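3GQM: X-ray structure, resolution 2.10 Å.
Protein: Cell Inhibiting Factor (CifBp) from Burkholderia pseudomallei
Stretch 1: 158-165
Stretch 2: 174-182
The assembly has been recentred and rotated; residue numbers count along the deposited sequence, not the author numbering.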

# COMPACT_ATOMS: atom_id res chain seq x y z
N GLY A 158 -12.35 4.12 -5.19
CA GLY A 158 -12.57 3.42 -3.91
C GLY A 158 -11.31 2.63 -3.50
O GLY A 158 -11.41 1.49 -3.06
N HIS A 159 -10.14 3.25 -3.63
CA HIS A 159 -8.87 2.50 -3.52
C HIS A 159 -7.85 3.32 -2.79
O HIS A 159 -7.85 4.53 -2.88
CB HIS A 159 -8.37 2.11 -4.93
CG HIS A 159 -7.16 1.21 -4.98
ND1 HIS A 159 -6.99 0.10 -4.16
CD2 HIS A 159 -6.12 1.19 -5.84
CE1 HIS A 159 -5.88 -0.52 -4.49
NE2 HIS A 159 -5.31 0.13 -5.50
N LYS A 160 -7.02 2.64 -2.04
CA LYS A 160 -5.91 3.21 -1.29
C LYS A 160 -4.64 2.51 -1.78
O LYS A 160 -4.64 1.28 -1.95
CB LYS A 160 -6.13 2.92 0.21
CG LYS A 160 -5.54 3.97 1.09
CD LYS A 160 -6.12 3.92 2.52
CE LYS A 160 -5.47 4.99 3.39
NZ LYS A 160 -5.99 4.97 4.81
N PHE A 161 -3.58 3.27 -2.03
CA PHE A 161 -2.35 2.71 -2.55
C PHE A 161 -1.20 3.70 -2.27
O PHE A 161 -1.42 4.83 -1.88
CB PHE A 161 -2.47 2.35 -4.07
CG PHE A 161 -2.67 3.55 -4.98
CD1 PHE A 161 -1.60 4.16 -5.60
CD2 PHE A 161 -3.96 4.03 -5.27
CE1 PHE A 161 -1.77 5.28 -6.46
CE2 PHE A 161 -4.17 5.11 -6.13
CZ PHE A 161 -3.04 5.75 -6.74
N LEU A 162 0.01 3.27 -2.49
CA LEU A 162 1.17 4.12 -2.24
C LEU A 162 1.91 4.43 -3.55
O LEU A 162 1.97 3.60 -4.44
CB LEU A 162 2.12 3.38 -1.30
CG LEU A 162 1.62 2.90 0.07
CD1 LEU A 162 2.80 2.23 0.86
CD2 LEU A 162 1.13 4.08 0.87
N ILE A 163 2.45 5.63 -3.62
CA ILE A 163 3.43 6.02 -4.61
C ILE A 163 4.76 6.22 -3.90
O ILE A 163 4.86 7.08 -3.04
CB ILE A 163 3.03 7.34 -5.30
CG1 ILE A 163 1.68 7.16 -6.00
CG2 ILE A 163 4.10 7.69 -6.32
CD1 ILE A 163 0.88 8.43 -6.24
N ASP A 164 5.77 5.43 -4.25
CA ASP A 164 7.10 5.56 -3.69
C ASP A 164 7.96 6.50 -4.59
O ASP A 164 8.06 6.28 -5.80
CB ASP A 164 7.71 4.18 -3.63
CG ASP A 164 9.01 4.13 -2.82
OD1 ASP A 164 9.48 5.16 -2.32
OD2 ASP A 164 9.58 3.04 -2.70
N LEU A 165 8.53 7.52 -4.00
CA LEU A 165 9.37 8.51 -4.72
C LEU A 165 10.79 8.53 -4.13
O LEU A 165 11.16 9.47 -3.43
CB LEU A 165 8.74 9.92 -4.61
CG LEU A 165 7.30 10.03 -5.11
CD1 LEU A 165 6.63 11.31 -4.63
CD2 LEU A 165 7.25 10.01 -6.64
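Stretch 2 (174-182) TAYIIQSDL

Stretch 2 runs alongside stretch 1 as its antiparallel neighbour in a β-sheet. Residues 159-165 form an extended strand, and the segment centred on 176-178 pairs with it; the strand axes come within 4.7 Å, and their N-to-C directions make an angle of 148°. Because the strands run oppositely, a walk up stretch 1 is a walk down stretch 2.

Gly-158 precedes the strand and touches nothing in stretch 2; its positive phi is one that glycine adopts readily. At His-159 the backbones are still well apart, with His-159 CA 7.7 Å from Asp-181 CA, and the side chain spans the gap. Its CA-to-CB bond points toward stretch 2, and with chi1 in t the imidazole NE2 of His-159 donates a short hydrogen bond to Gln-179 OE1 (2.6 Å). Gln-179 OE1 and Ser-180 O lie at the ring's edge, the latter 3.1 Å from His-159 CE1, while Asp-181 OD2 sits over one face, 3.6 Å from His-159 CE1. A flat ring with polar edges suits this setting.

The CA-to-CB bond of Lys-160 points sideways and the end of its extended side chain leads clear of stretch 2; NZ is hydrogen-bonded elsewhere in the structure, which suits a long charged residue at this partly exposed place. The O of water 1 lies 2.8 Å from Lys-160 O and accepts a hydrogen bond from Ser-180 N (2.9 Å). Phe-161 CB lies 3.7 Å from Gln-179 CB, and a large apolar ring suits this buried site, where Phe-161 CE1 is 4.1 Å from the methyl Ile-177 CD1.

Leu-162 and Ile-178 form a hydrogen-bonded pair: Leu-162 N donates to Ile-178 O (2.9 Å) and Ile-178 N to Leu-162 O (3.0 Å), both nearly straight. Their branched aliphatic side chains share a face of the sheet, Leu-162 CB to Ile-178 CB 4.1 Å.

Ile-163 faces Ile-177 in a non-hydrogen-bonded pair, on the other face. Here CA-H...O contacts run between the strands, from Ile-163 CA to Tyr-176 O (3.3 Å) and from Ile-177 CA to Leu-162 O (3.5 Å). A beta-branched aliphatic suits an extended strand: Ile-163 CG1 packs 4.1 Å from Ile-177 CD1, and Ile-163 CG2 lies 4.0 Å from Ala-175 CB.

Asp-164 and Tyr-176 restore the hydrogen-bonded pattern, Asp-164 N to Tyr-176 O at 2.8 Å and Tyr-176 N to Asp-164 O at 3.0 Å. Though buried, the carboxylate is satisfied elsewhere in the structure. Finally, Leu-165 CD2 lies 3.8 Å from the compact methyl Ala-175 CB, and Leu-165 CA makes a CA-H...O contact with Thr-174 O (3.6 Å).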

# COMPACT_ATOMS: atom_id res chain seq x y z
N THR A 174 11.47 9.59 -9.93
CA THR A 174 10.96 8.32 -10.39
C THR A 174 9.94 7.87 -9.37
O THR A 174 10.07 8.20 -8.20
CB THR A 174 12.10 7.29 -10.43
OG1 THR A 174 13.14 7.83 -11.23
CG2 THR A 174 11.66 5.97 -11.02
N ALA A 175 8.92 7.17 -9.85
CA ALA A 175 7.79 6.79 -9.02
C ALA A 175 7.53 5.32 -9.23
O ALA A 175 7.57 4.84 -10.35
CB ALA A 175 6.54 7.59 -9.43
N TYR A 176 7.21 4.61 -8.15
CA TYR A 176 6.79 3.23 -8.19
C TYR A 176 5.46 3.10 -7.42
O TYR A 176 5.20 3.89 -6.49
CB TYR A 176 7.84 2.38 -7.48
CG TYR A 176 9.21 2.54 -8.11
CD1 TYR A 176 9.57 1.79 -9.24
CD2 TYR A 176 10.12 3.44 -7.59
CE1 TYR A 176 10.82 1.91 -9.81
CE2 TYR A 176 11.38 3.60 -8.18
CZ TYR A 176 11.73 2.81 -9.28
OH TYR A 176 12.95 2.97 -9.87
N ILE A 177 4.65 2.12 -7.80
CA ILE A 177 3.39 1.83 -7.12
C ILE A 177 3.55 0.66 -6.16
O ILE A 177 4.15 -0.36 -6.49
CB ILE A 177 2.22 1.49 -8.14
CG1 ILE A 177 2.07 2.63 -9.17
CG2 ILE A 177 0.82 1.13 -7.36
CD1 ILE A 177 1.56 3.93 -8.52
N ILE A 178 2.98 0.81 -4.97
CA ILE A 178 2.79 -0.32 -4.06
C ILE A 178 1.28 -0.39 -3.71
O ILE A 178 0.70 0.61 -3.32
CB ILE A 178 3.64 -0.15 -2.79
CG1 ILE A 178 5.11 0.12 -3.17
CG2 ILE A 178 3.54 -1.40 -1.84
CD1 ILE A 178 6.07 0.31 -1.96
N GLN A 179 0.65 -1.54 -3.90
CA GLN A 179 -0.79 -1.67 -3.60
C GLN A 179 -1.15 -3.13 -3.43
O GLN A 179 -0.36 -4.04 -3.82
CB GLN A 179 -1.61 -1.13 -4.79
CG GLN A 179 -1.50 -2.10 -6.03
CD GLN A 179 -2.41 -1.67 -7.20
OE1 GLN A 179 -3.48 -1.06 -7.00
NE2 GLN A 179 -1.99 -2.00 -8.44
N SER A 180 -2.33 -3.38 -2.86
CA SER A 180 -3.00 -4.66 -3.06
C SER A 180 -4.43 -4.25 -3.41
O SER A 180 -4.77 -3.11 -3.18
CB SER A 180 -3.03 -5.46 -1.76
OG SER A 180 -3.74 -4.72 -0.76
N ASP A 181 -5.26 -5.18 -3.92
CA ASP A 181 -6.68 -4.89 -4.27
C ASP A 181 -7.45 -6.22 -4.23
O ASP A 181 -7.06 -7.18 -4.87
CB ASP A 181 -6.72 -4.28 -5.69
CG ASP A 181 -8.03 -3.52 -6.04
OD1 ASP A 181 -9.16 -3.91 -5.66
OD2 ASP A 181 -7.89 -2.50 -6.78
N LEU A 182 -8.51 -6.29 -3.45
CA LEU A 182 -9.36 -7.49 -3.41
C LEU A 182 -10.30 -7.57 -4.59
O LEU A 182 -11.03 -8.55 -4.76
CB LEU A 182 -10.25 -7.45 -2.15
CG LEU A 182 -9.85 -8.58 -1.24
CD1 LEU A 182 -8.42 -8.34 -0.71
CD2 LEU A 182 -10.93 -8.69 -0.14
O HOH W 1 -2.92 -0.86 -1.47